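Xylanase and alpha-amylase inhibitor protein (Scadoxus multiflorus, PDB 3MU7) inhibits xylanase and alpha-amylase, and has the TIM-barrel fold of the glycosyl hydrolase family 18 enzymes. Local coordinates at residues 4-9 and 27-32; 9-14 and 252-257; 151-156 and 174-179. All coordinates share one frame; numbering follows the deposited sequence.

Contact 1: residues 4-9 and 27-32; sequences DIAVYW and YAYVII. With PEG (di(hydroxyethyl)ether), chain H.
V7 and Y27 pack closely where 4-9 meets 27-32. The CG1 methyl of V7 sits over the centre of the Y27 ring, 3.5 Å from the centroid and 13° off the ring normal, a CH-pi contact. It gets there by taking the crowded position between the backbone N and the carbonyl carbon (chi1 69°), while I5 CG2 meets the same ring at its edge, in the ring plane. Y27 OH is held beyond the contact by D259 and R16. Farther along this side, W9 CB packs on V30 CG1 at 3.6 Å; L18 of helix 18-23 packs on both residues, and T21 on W9 and Y27. On the other face of the sheet I31 lies against Y8: CD1 rests over one ring face, offset toward the rim, and CG2 comes within 3.5 Å of Y8 CE2. Y8 OH reaches on to D122 and H124, and W178 packs against A6, Y8 and I31.

Between these faces runs a parallel ladder. V7 gives its N-H to Y29 O and receives that of I31, and W9 N closes the series on I31 O, 2.8 Å away at a nearly straight 171°. The ladder frays at the start, where I5 O accepts A28 N at 2.8 Å and Y29 N only weakly. Here, in contrast to the buried ladder, the exposed D4 merely brushes A28 CB. A di(hydroxyethyl)ether molecule spans this solvent side, its O4 hydrogen-bonded to D4 OD1 at 2.8 Å and its O1 to Y27 O at 3.1 Å. Strand 5-9, helix 18-23 and strand 29-37 form a beta-alpha-beta crossover, the repeating unit of the TIM barrel, with A6, Y8 and I31 turned to the barrel interior and V7, W9 and V30 to the helix layer.

Contact 2: residues 9-14 and 252-257; sequences WGQSFD and MLWDSY
Q11 meets W254 and D255 at the mouth of the TIM barrel, where the last strand ends in a cis peptide between those two residues, a feature also known at this point in family 18 chitinases. Q11 CG lies 3.8 Å from W254 CH2, the two side chains running obliquely to one another. Past D255 the glutamine runs in the opposite direction, with amide and carboxylate planes 29° apart and Q11 CG 3.4 Å from D255 OD2. The bend at chi2 (67°) turns CD aside from the extended line, with CG left against W254 and D255. Of the amide, NE2 bonds weakly to W9 O, while OE1 accepts a hydrogen bond from a water at 2.8 Å. That water in turn accepts Y257 N at 2.9 Å, linking the segments where no direct hydrogen bond does.

At the other end S12 covers Y257. Its CB stands over the centre of the ring, 3.6 Å from the centroid, as a CH-pi contact, and its OG leans toward the rim, 3.5 Å from Y257 CE1. Apart from both, S256 OG lies at the edge of the W9 indole, 3.7 Å from CD1, and is hydrogen-bonded to R16 NH2 and T21 OG1.

D255 is the N-cap of helix 256-262, its OD1 accepting W258 N. The segment 9-14, which leaves strand 5-9 at W9, thus reaches the junction of strand 248-254 and that helix, and F34 of strand 29-37 touches both Q11 and W254.

Contact 3: residues 151-156 and 174-179; sequences ALTAAP and FDAIWV
W178 has its CG almost eclipsing the backbone N (chi1 9°), and T153 holds OG1 between the backbone N and the carbonyl carbon (chi1 63°), where it meets the indole at 3.4 Å from CZ2. T153 OG1 and W178 NE1 both hydrogen-bond to D122 OD1, which helps hold the indole in this rotation, and A155 CB touches the indole edge in its plane. An alanine in place of W178 would probably leave D122 OD1 short of one donor and open a gap beside T153.

Away from the indole, A154 CB stands over the centre of the F174 ring, 3.6 Å from the centroid and 5° off the normal. D175 clasps L152: its OD2 takes L152 N at 2.8 Å through the anti lone pair, and its backbone N returns to L152 O at 2.8 Å. OD2 also pairs with R144 in a salt bridge. Two ladder bonds follow, A154 N to A176 O and W178 N to A154 O (2.9 Å). The buried W178 O finds no hydrogen-bond partner, though A155 CA lies 3.3 Å away. Such parallel pairing, with helix 166-170 connecting the strands, is a beta-alpha-beta unit of the TIM barrel.

All three contacts reach the same barrel sheet, contact 2 at the ends of its strands. Contacts 1 and 2, with centres 10 Å apart, share W9 and are stitched together by probable hydrogen bonds, A6 O to L253 N and Y8 O to S256 N, both 2.8 Å. Contact 3 faces contact 1 across the barrel core: W178 CZ2 packs 3.5 Å from I31 CD1. It also touches 252-257, where M252 CB is 3.5 Å from W178 CB. D122 ties Y8 to T153 and W178; it lies on strand 120-125, whose counterpart bears the catalytic acids in active family 18 chitinases. A bound phosphate, probably from the crystallisation liquor, lies about 5 Å from the W9 side chain.

Contact 1: residues 4-9 and 27-32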
loop_
_atom_site.group_PDB
_atom_site.type_symbol
_atom_site.label_atom_id
_atom_site.label_comp_id
_atom_site.label_asym_id
_atom_site.label_seq_id
_atom_site.Cartn_x
_atom_site.Cartn_y
_atom_site.Cartn_z
ATOM N N ASP A 4 -7.978 -12.170 -0.164
ATOM C CA ASP A 4 -6.863 -11.421 -0.727
ATOM C C ASP A 4 -6.200 -10.615 0.379
ATOM O O ASP A 4 -6.855 -9.892 1.135
ATOM C CB ASP A 4 -7.311 -10.491 -1.857
ATOM C CG ASP A 4 -7.706 -11.241 -3.117
ATOM O OD1 ASP A 4 -7.222 -12.371 -3.329
ATOM O OD2 ASP A 4 -8.498 -10.688 -3.906
ATOM N N ILE A 5 -4.881 -10.758 0.452
ATOM C CA ILE A 5 -4.053 -10.038 1.410
ATOM C C ILE A 5 -3.025 -9.197 0.665
ATOM O O ILE A 5 -2.306 -9.702 -0.207
ATOM C CB ILE A 5 -3.336 -10.995 2.403
ATOM C CG1 ILE A 5 -4.352 -11.903 3.107
ATOM C CG2 ILE A 5 -2.478 -10.211 3.414
ATOM C CD1 ILE A 5 -3.746 -12.866 4.094
ATOM N N ALA A 6 -2.976 -7.913 1.001
ATOM C CA ALA A 6 -1.910 -7.023 0.557
ATOM C C ALA A 6 -0.908 -6.894 1.698
ATOM O O ALA A 6 -1.293 -6.826 2.862
ATOM C CB ALA A 6 -2.469 -5.666 0.196
ATOM N N VAL A 7 0.378 -6.848 1.383
ATOM C CA VAL A 7 1.380 -6.701 2.428
ATOM C C VAL A 7 2.443 -5.697 2.006
ATOM O O VAL A 7 2.852 -5.671 0.839
ATOM C CB VAL A 7 2.002 -8.084 2.810
ATOM C CG1 VAL A 7 2.869 -8.648 1.693
ATOM C CG2 VAL A 7 2.782 -7.997 4.120
ATOM N N TYR A 8 2.884 -4.872 2.948
ATOM C CA TYR A 8 4.027 -4.004 2.709
ATOM C C TYR A 8 5.324 -4.778 2.873
ATOM O O TYR A 8 5.474 -5.579 3.800
ATOM C CB TYR A 8 4.005 -2.808 3.646
ATOM C CG TYR A 8 3.092 -1.698 3.178
ATOM C CD1 TYR A 8 1.758 -1.645 3.586
ATOM C CD2 TYR A 8 3.557 -0.709 2.315
ATOM C CE1 TYR A 8 0.918 -0.620 3.158
ATOM C CE2 TYR A 8 2.725 0.324 1.884
ATOM C CZ TYR A 8 1.406 0.353 2.306
ATOM O OH TYR A 8 0.558 1.362 1.909
ATOM N N TRP A 9 6.255 -4.504 1.969
ATOM C CA TRP A 9 7.583 -5.107 1.969
ATOM C C TRP A 9 8.603 -3.979 1.850
ATOM O O TRP A 9 8.304 -2.928 1.271
ATOM C CB TRP A 9 7.719 -6.091 0.796
ATOM C CG TRP A 9 9.023 -6.824 0.801
ATOM C CD1 TRP A 9 9.275 -8.025 1.390
ATOM C CD2 TRP A 9 10.261 -6.387 0.224
ATOM N NE1 TRP A 9 10.596 -8.373 1.207
ATOM C CE2 TRP A 9 11.222 -7.382 0.504
ATOM C CE3 TRP A 9 10.649 -5.263 -0.516
ATOM C CZ2 TRP A 9 12.553 -7.279 0.088
ATOM C CZ3 TRP A 9 11.976 -5.160 -0.929
ATOM C CH2 TRP A 9 12.906 -6.169 -0.629
ATOM N N TYR A 27 -0.154 -13.804 -0.374
ATOM C CA TYR A 27 -0.416 -12.416 -0.747
ATOM C C TYR A 27 -0.847 -12.242 -2.189
ATOM O O TYR A 27 -0.266 -12.843 -3.094
ATOM C CB TYR A 27 0.833 -11.568 -0.505
ATOM C CG TYR A 27 1.498 -11.802 0.827
ATOM C CD1 TYR A 27 2.758 -12.391 0.895
ATOM C CD2 TYR A 27 0.865 -11.455 2.016
ATOM C CE1 TYR A 27 3.373 -12.607 2.103
ATOM C CE2 TYR A 27 1.479 -11.657 3.234
ATOM C CZ TYR A 27 2.737 -12.240 3.270
ATOM O OH TYR A 27 3.385 -12.460 4.459
ATOM N N ALA A 28 -1.838 -11.382 -2.393
ATOM C CA ALA A 28 -2.279 -10.986 -3.721
ATOM C C ALA A 28 -1.527 -9.743 -4.207
ATOM O O ALA A 28 -1.363 -9.547 -5.408
ATOM C CB ALA A 28 -3.780 -10.729 -3.713
ATOM N N TYR A 29 -1.101 -8.901 -3.268
ATOM C CA TYR A 29 -0.345 -7.685 -3.564
ATOM C C TYR A 29 0.828 -7.623 -2.617
ATOM O O TYR A 29 0.671 -7.864 -1.411
ATOM C CB TYR A 29 -1.152 -6.426 -3.267
ATOM C CG TYR A 29 -2.331 -6.114 -4.137
ATOM C CD1 TYR A 29 -2.191 -5.294 -5.256
ATOM C CD2 TYR A 29 -3.606 -6.565 -3.805
ATOM C CE1 TYR A 29 -3.285 -4.960 -6.052
ATOM C CE2 TYR A 29 -4.710 -6.239 -4.597
ATOM C CZ TYR A 29 -4.537 -5.438 -5.715
ATOM O OH TYR A 29 -5.623 -5.118 -6.499
ATOM N N VAL A 30 1.985 -7.247 -3.153
ATOM C CA VAL A 30 3.139 -6.875 -2.339
ATOM C C VAL A 30 3.488 -5.440 -2.695
ATOM O O VAL A 30 3.631 -5.097 -3.871
ATOM C CB VAL A 30 4.338 -7.828 -2.527
ATOM C CG1 VAL A 30 5.523 -7.341 -1.722
ATOM C CG2 VAL A 30 3.976 -9.223 -2.071
ATOM N N ILE A 31 3.573 -4.603 -1.665
ATOM C CA ILE A 31 3.750 -3.180 -1.847
ATOM C C ILE A 31 5.139 -2.807 -1.348
ATOM O O ILE A 31 5.420 -2.848 -0.144
ATOM C CB ILE A 31 2.689 -2.371 -1.068
ATOM C CG1 ILE A 31 1.271 -2.912 -1.315
ATOM C CG2 ILE A 31 2.814 -0.896 -1.419
ATOM C CD1 ILE A 31 0.258 -2.461 -0.263
ATOM N N ILE A 32 6.018 -2.465 -2.284
ATOM C CA ILE A 32 7.377 -2.064 -1.934
ATOM C C ILE A 32 7.367 -0.634 -1.399
ATOM O O ILE A 32 6.951 0.289 -2.112
ATOM C CB ILE A 32 8.318 -2.147 -3.156
ATOM C CG1 ILE A 32 8.380 -3.570 -3.724
ATOM C CG2 ILE A 32 9.716 -1.647 -2.775
ATOM C CD1 ILE A 32 8.971 -3.631 -5.116
HETATM C C1 PEG H . -1.320 -15.285 -5.987
HETATM O O1 PEG H . -1.211 -15.411 -4.595
HETATM C C2 PEG H . -2.520 -14.392 -6.450
HETATM O O2 PEG H . -3.594 -14.101 -5.517
HETATM C C3 PEG H . -4.326 -12.957 -5.962
HETATM C C4 PEG H . -5.557 -13.012 -6.841
HETATM O O4 PEG H . -6.721 -12.698 -6.109
#

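Contact 2: residues 9-14 and 252-257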
loop_
_atom_site.group_PDB
_atom_site.type_symbol
_atom_site.label_atom_id
_atom_site.label_comp_id
_atom_site.label_asym_id
_atom_site.label_seq_id
_atom_site.Cartn_x
_atom_site.Cartn_y
_atom_site.Cartn_z
ATOM N N TRP A 9 6.255 -4.504 1.969
ATOM C CA TRP A 9 7.583 -5.107 1.969
ATOM C C TRP A 9 8.603 -3.979 1.850
ATOM O O TRP A 9 8.304 -2.928 1.271
ATOM C CB TRP A 9 7.719 -6.091 0.796
ATOM C CG TRP A 9 9.023 -6.824 0.801
ATOM C CD1 TRP A 9 9.275 -8.025 1.390
ATOM C CD2 TRP A 9 10.261 -6.387 0.224
ATOM N NE1 TRP A 9 10.596 -8.373 1.207
ATOM C CE2 TRP A 9 11.222 -7.382 0.504
ATOM C CE3 TRP A 9 10.649 -5.263 -0.516
ATOM C CZ2 TRP A 9 12.553 -7.279 0.088
ATOM C CZ3 TRP A 9 11.976 -5.160 -0.929
ATOM C CH2 TRP A 9 12.906 -6.169 -0.629
ATOM N N GLY A 10 9.796 -4.178 2.410
ATOM C CA GLY A 10 10.887 -3.225 2.236
ATOM C C GLY A 10 11.309 -2.506 3.499
ATOM O O GLY A 10 12.168 -1.629 3.447
ATOM N N GLN A 11 10.708 -2.891 4.626
ATOM C CA GLN A 11 10.851 -2.190 5.904
ATOM C C GLN A 11 12.032 -2.619 6.771
ATOM O O GLN A 11 12.274 -2.002 7.802
ATOM C CB GLN A 11 9.546 -2.291 6.711
ATOM C CG GLN A 11 8.380 -1.498 6.114
ATOM C CD GLN A 11 7.888 -2.058 4.779
ATOM O OE1 GLN A 11 7.507 -3.228 4.686
ATOM N NE2 GLN A 11 7.872 -1.218 3.752
ATOM N N SER A 12 12.773 -3.651 6.369
ATOM C CA SER A 12 13.933 -4.066 7.156
ATOM C C SER A 12 14.982 -4.710 6.286
ATOM O O SER A 12 14.686 -5.623 5.518
ATOM C CB SER A 12 13.543 -5.055 8.257
ATOM O OG SER A 12 14.692 -5.389 9.031
ATOM N N PHE A 13 16.230 -4.292 6.456
ATOM C CA PHE A 13 17.317 -4.889 5.702
ATOM C C PHE A 13 17.361 -6.411 5.847
ATOM O O PHE A 13 17.731 -7.114 4.906
ATOM C CB PHE A 13 18.653 -4.283 6.128
ATOM C CG PHE A 13 19.822 -4.779 5.325
ATOM C CD1 PHE A 13 19.990 -4.374 4.006
ATOM C CD2 PHE A 13 20.757 -5.651 5.883
ATOM C CE1 PHE A 13 21.080 -4.820 3.252
ATOM C CE2 PHE A 13 21.839 -6.107 5.135
ATOM C CZ PHE A 13 22.003 -5.692 3.824
ATOM N N ASP A 14 17.004 -6.911 7.025
ATOM C CA ASP A 14 17.121 -8.339 7.302
ATOM C C ASP A 14 15.839 -9.120 7.080
ATOM O O ASP A 14 15.757 -10.282 7.469
ATOM C CB ASP A 14 17.643 -8.560 8.715
ATOM C CG ASP A 14 18.972 -7.895 8.929
ATOM O OD1 ASP A 14 19.915 -8.200 8.178
ATOM O OD2 ASP A 14 19.058 -7.030 9.814
ATOM N N MET A 252 -5.022 -5.816 4.534
ATOM C CA MET A 252 -3.646 -5.406 4.310
ATOM C C MET A 252 -2.896 -5.623 5.620
ATOM O O MET A 252 -3.466 -5.435 6.700
ATOM C CB MET A 252 -3.597 -3.949 3.846
ATOM C CG MET A 252 -2.194 -3.352 3.706
ATOM S SD MET A 252 -1.497 -2.689 5.242
ATOM C CE MET A 252 -2.298 -1.090 5.309
ATOM N N LEU A 253 -1.630 -6.035 5.525
ATOM C CA LEU A 253 -0.810 -6.254 6.707
ATOM C C LEU A 253 0.425 -5.375 6.725
ATOM O O LEU A 253 1.192 -5.308 5.745
ATOM C CB LEU A 253 -0.406 -7.729 6.832
ATOM C CG LEU A 253 -1.545 -8.694 7.148
ATOM C CD1 LEU A 253 -1.052 -10.128 7.062
ATOM C CD2 LEU A 253 -2.150 -8.422 8.517
ATOM N N TRP A 254 0.619 -4.743 7.861
ATOM C CA TRP A 254 1.827 -3.985 8.156
ATOM C C TRP A 254 2.619 -4.854 9.139
ATOM O O TRP A 254 2.281 -4.924 10.291
ATOM C CB TRP A 254 1.457 -2.642 8.823
ATOM C CG TRP A 254 2.742 -1.849 9.091
ATOM C CD1 TRP A 254 3.439 -1.770 10.241
ATOM C CD2 TRP A 254 3.454 -1.083 8.132
ATOM N NE1 TRP A 254 4.560 -0.977 10.050
ATOM C CE2 TRP A 254 4.591 -0.554 8.753
ATOM C CE3 TRP A 254 3.212 -0.764 6.807
ATOM C CZ2 TRP A 254 5.506 0.260 8.064
ATOM C CZ3 TRP A 254 4.107 -0.005 6.135
ATOM C CH2 TRP A 254 5.234 0.530 6.774
ATOM N N ASP A 255 3.622 -5.596 8.686
ATOM C CA ASP A 255 4.212 -5.604 7.356
ATOM C C ASP A 255 4.942 -6.982 7.214
ATOM O O ASP A 255 4.962 -7.749 8.111
ATOM C CB ASP A 255 5.251 -4.480 7.159
ATOM C CG ASP A 255 6.332 -4.473 8.242
ATOM O OD1 ASP A 255 6.615 -5.455 8.855
ATOM O OD2 ASP A 255 6.824 -3.393 8.476
ATOM N N SER A 256 5.489 -7.242 6.053
ATOM C CA SER A 256 6.073 -8.561 5.738
ATOM C C SER A 256 7.116 -9.017 6.775
ATOM O O SER A 256 7.104 -10.139 7.219
ATOM C CB SER A 256 6.670 -8.542 4.340
ATOM O OG SER A 256 7.225 -9.803 3.973
ATOM N N TYR A 257 7.957 -8.071 7.179
ATOM C CA TYR A 257 8.967 -8.351 8.190
ATOM C C TYR A 257 8.328 -8.976 9.427
ATOM O O TYR A 257 8.760 -10.032 9.891
ATOM C CB TYR A 257 9.688 -7.054 8.533
ATOM C CG TYR A 257 10.720 -7.121 9.619
ATOM C CD1 TYR A 257 11.833 -7.951 9.510
ATOM C CD2 TYR A 257 10.618 -6.294 10.730
ATOM C CE1 TYR A 257 12.802 -7.973 10.504
ATOM C CE2 TYR A 257 11.579 -6.309 11.726
ATOM C CZ TYR A 257 12.666 -7.147 11.607
ATOM O OH TYR A 257 13.612 -7.155 12.607
HETATM O O HOH W 1 8.456 -5.622 5.785
#

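Contact 3: residues 151-156 and 174-179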
loop_
_atom_site.group_PDB
_atom_site.type_symbol
_atom_site.label_atom_id
_atom_site.label_comp_id
_atom_site.label_asym_id
_atom_site.label_seq_id
_atom_site.Cartn_x
_atom_site.Cartn_y
_atom_site.Cartn_z
ATOM N N ALA A 151 -2.422 -0.151 -11.600
ATOM C CA ALA A 151 -3.314 0.235 -10.514
ATOM C C ALA A 151 -2.839 1.466 -9.759
ATOM O O ALA A 151 -1.642 1.753 -9.681
ATOM C CB ALA A 151 -3.482 -0.923 -9.551
ATOM N N LEU A 152 -3.803 2.184 -9.188
ATOM C CA LEU A 152 -3.536 3.232 -8.218
ATOM C C LEU A 152 -4.226 2.859 -6.924
ATOM O O LEU A 152 -5.422 2.550 -6.912
ATOM C CB LEU A 152 -4.035 4.589 -8.721
ATOM C CG LEU A 152 -3.278 5.154 -9.931
ATOM C CD1 LEU A 152 -4.000 6.364 -10.523
ATOM C CD2 LEU A 152 -1.837 5.485 -9.579
ATOM N N THR A 153 -3.469 2.864 -5.830
ATOM C CA THR A 153 -4.031 2.521 -4.526
ATOM C C THR A 153 -3.668 3.589 -3.513
ATOM O O THR A 153 -2.799 4.419 -3.773
ATOM C CB THR A 153 -3.542 1.140 -4.040
ATOM O OG1 THR A 153 -2.126 1.172 -3.853
ATOM C CG2 THR A 153 -3.870 0.047 -5.049
ATOM N N ALA A 154 -4.350 3.587 -2.368
ATOM C CA ALA A 154 -4.064 4.549 -1.306
ATOM C C ALA A 154 -4.122 3.887 0.062
ATOM O O ALA A 154 -4.846 2.903 0.264
ATOM C CB ALA A 154 -5.025 5.734 -1.366
ATOM N N ALA A 155 -3.374 4.460 1.008
ATOM C CA ALA A 155 -3.267 3.940 2.366
ATOM C C ALA A 155 -3.600 5.038 3.380
ATOM O O ALA A 155 -2.718 5.514 4.100
ATOM C CB ALA A 155 -1.869 3.395 2.616
ATOM N N PRO A 156 -4.875 5.457 3.439
ATOM C CA PRO A 156 -5.249 6.493 4.396
ATOM C C PRO A 156 -5.207 5.987 5.839
ATOM O O PRO A 156 -5.234 4.774 6.098
ATOM C CB PRO A 156 -6.692 6.811 3.998
ATOM C CG PRO A 156 -7.206 5.512 3.452
ATOM C CD PRO A 156 -6.042 4.966 2.677
ATOM N N PHE A 174 -8.845 5.761 -7.147
ATOM C CA PHE A 174 -8.132 4.582 -6.649
ATOM C C PHE A 174 -8.870 3.289 -6.926
ATOM O O PHE A 174 -10.076 3.168 -6.663
ATOM C CB PHE A 174 -7.810 4.706 -5.159
ATOM C CG PHE A 174 -6.910 5.863 -4.846
ATOM C CD1 PHE A 174 -7.399 6.969 -4.166
ATOM C CD2 PHE A 174 -5.575 5.857 -5.254
ATOM C CE1 PHE A 174 -6.571 8.054 -3.894
ATOM C CE2 PHE A 174 -4.746 6.931 -4.988
ATOM C CZ PHE A 174 -5.239 8.031 -4.300
ATOM N N ASP A 175 -8.137 2.319 -7.460
ATOM C CA ASP A 175 -8.653 0.977 -7.680
ATOM C C ASP A 175 -8.933 0.255 -6.375
ATOM O O ASP A 175 -9.848 -0.566 -6.296
ATOM C CB ASP A 175 -7.651 0.179 -8.502
ATOM C CG ASP A 175 -7.436 0.782 -9.862
ATOM O OD1 ASP A 175 -8.357 0.687 -10.700
ATOM O OD2 ASP A 175 -6.375 1.386 -10.090
ATOM N N ALA A 176 -8.127 0.554 -5.357
ATOM C CA ALA A 176 -8.279 -0.044 -4.042
ATOM C C ALA A 176 -7.691 0.887 -3.016
ATOM O O ALA A 176 -6.787 1.671 -3.305
ATOM C CB ALA A 176 -7.587 -1.396 -3.970
ATOM N N ILE A 177 -8.226 0.809 -1.811
ATOM C CA ILE A 177 -7.609 1.477 -0.682
ATOM C C ILE A 177 -7.469 0.479 0.451
ATOM O O ILE A 177 -8.291 -0.428 0.595
ATOM C CB ILE A 177 -8.388 2.728 -0.236
ATOM C CG1 ILE A 177 -9.672 2.357 0.496
ATOM C CG2 ILE A 177 -8.609 3.687 -1.415
ATOM C CD1 ILE A 177 -10.387 3.540 1.071
ATOM N N TRP A 178 -6.398 0.609 1.221
ATOM C CA TRP A 178 -6.237 -0.147 2.466
ATOM C C TRP A 178 -6.177 0.872 3.578
ATOM O O TRP A 178 -5.262 1.705 3.644
ATOM C CB TRP A 178 -4.995 -1.054 2.480
ATOM C CG TRP A 178 -4.074 -0.844 1.326
ATOM C CD1 TRP A 178 -3.125 0.131 1.199
ATOM C CD2 TRP A 178 -4.027 -1.616 0.119
ATOM N NE1 TRP A 178 -2.494 0.014 -0.021
ATOM C CE2 TRP A 178 -3.028 -1.049 -0.700
ATOM C CE3 TRP A 178 -4.732 -2.732 -0.352
ATOM C CZ2 TRP A 178 -2.712 -1.565 -1.963
ATOM C CZ3 TRP A 178 -4.426 -3.236 -1.612
ATOM C CH2 TRP A 178 -3.424 -2.655 -2.400
ATOM N N VAL A 179 -7.184 0.826 4.438
ATOM C CA VAL A 179 -7.290 1.765 5.540
ATOM C C VAL A 179 -6.440 1.264 6.704
ATOM O O VAL A 179 -6.533 0.090 7.083
ATOM C CB VAL A 179 -8.763 1.921 5.975
ATOM C CG1 VAL A 179 -8.890 2.907 7.113
ATOM C CG2 VAL A 179 -9.637 2.354 4.793
#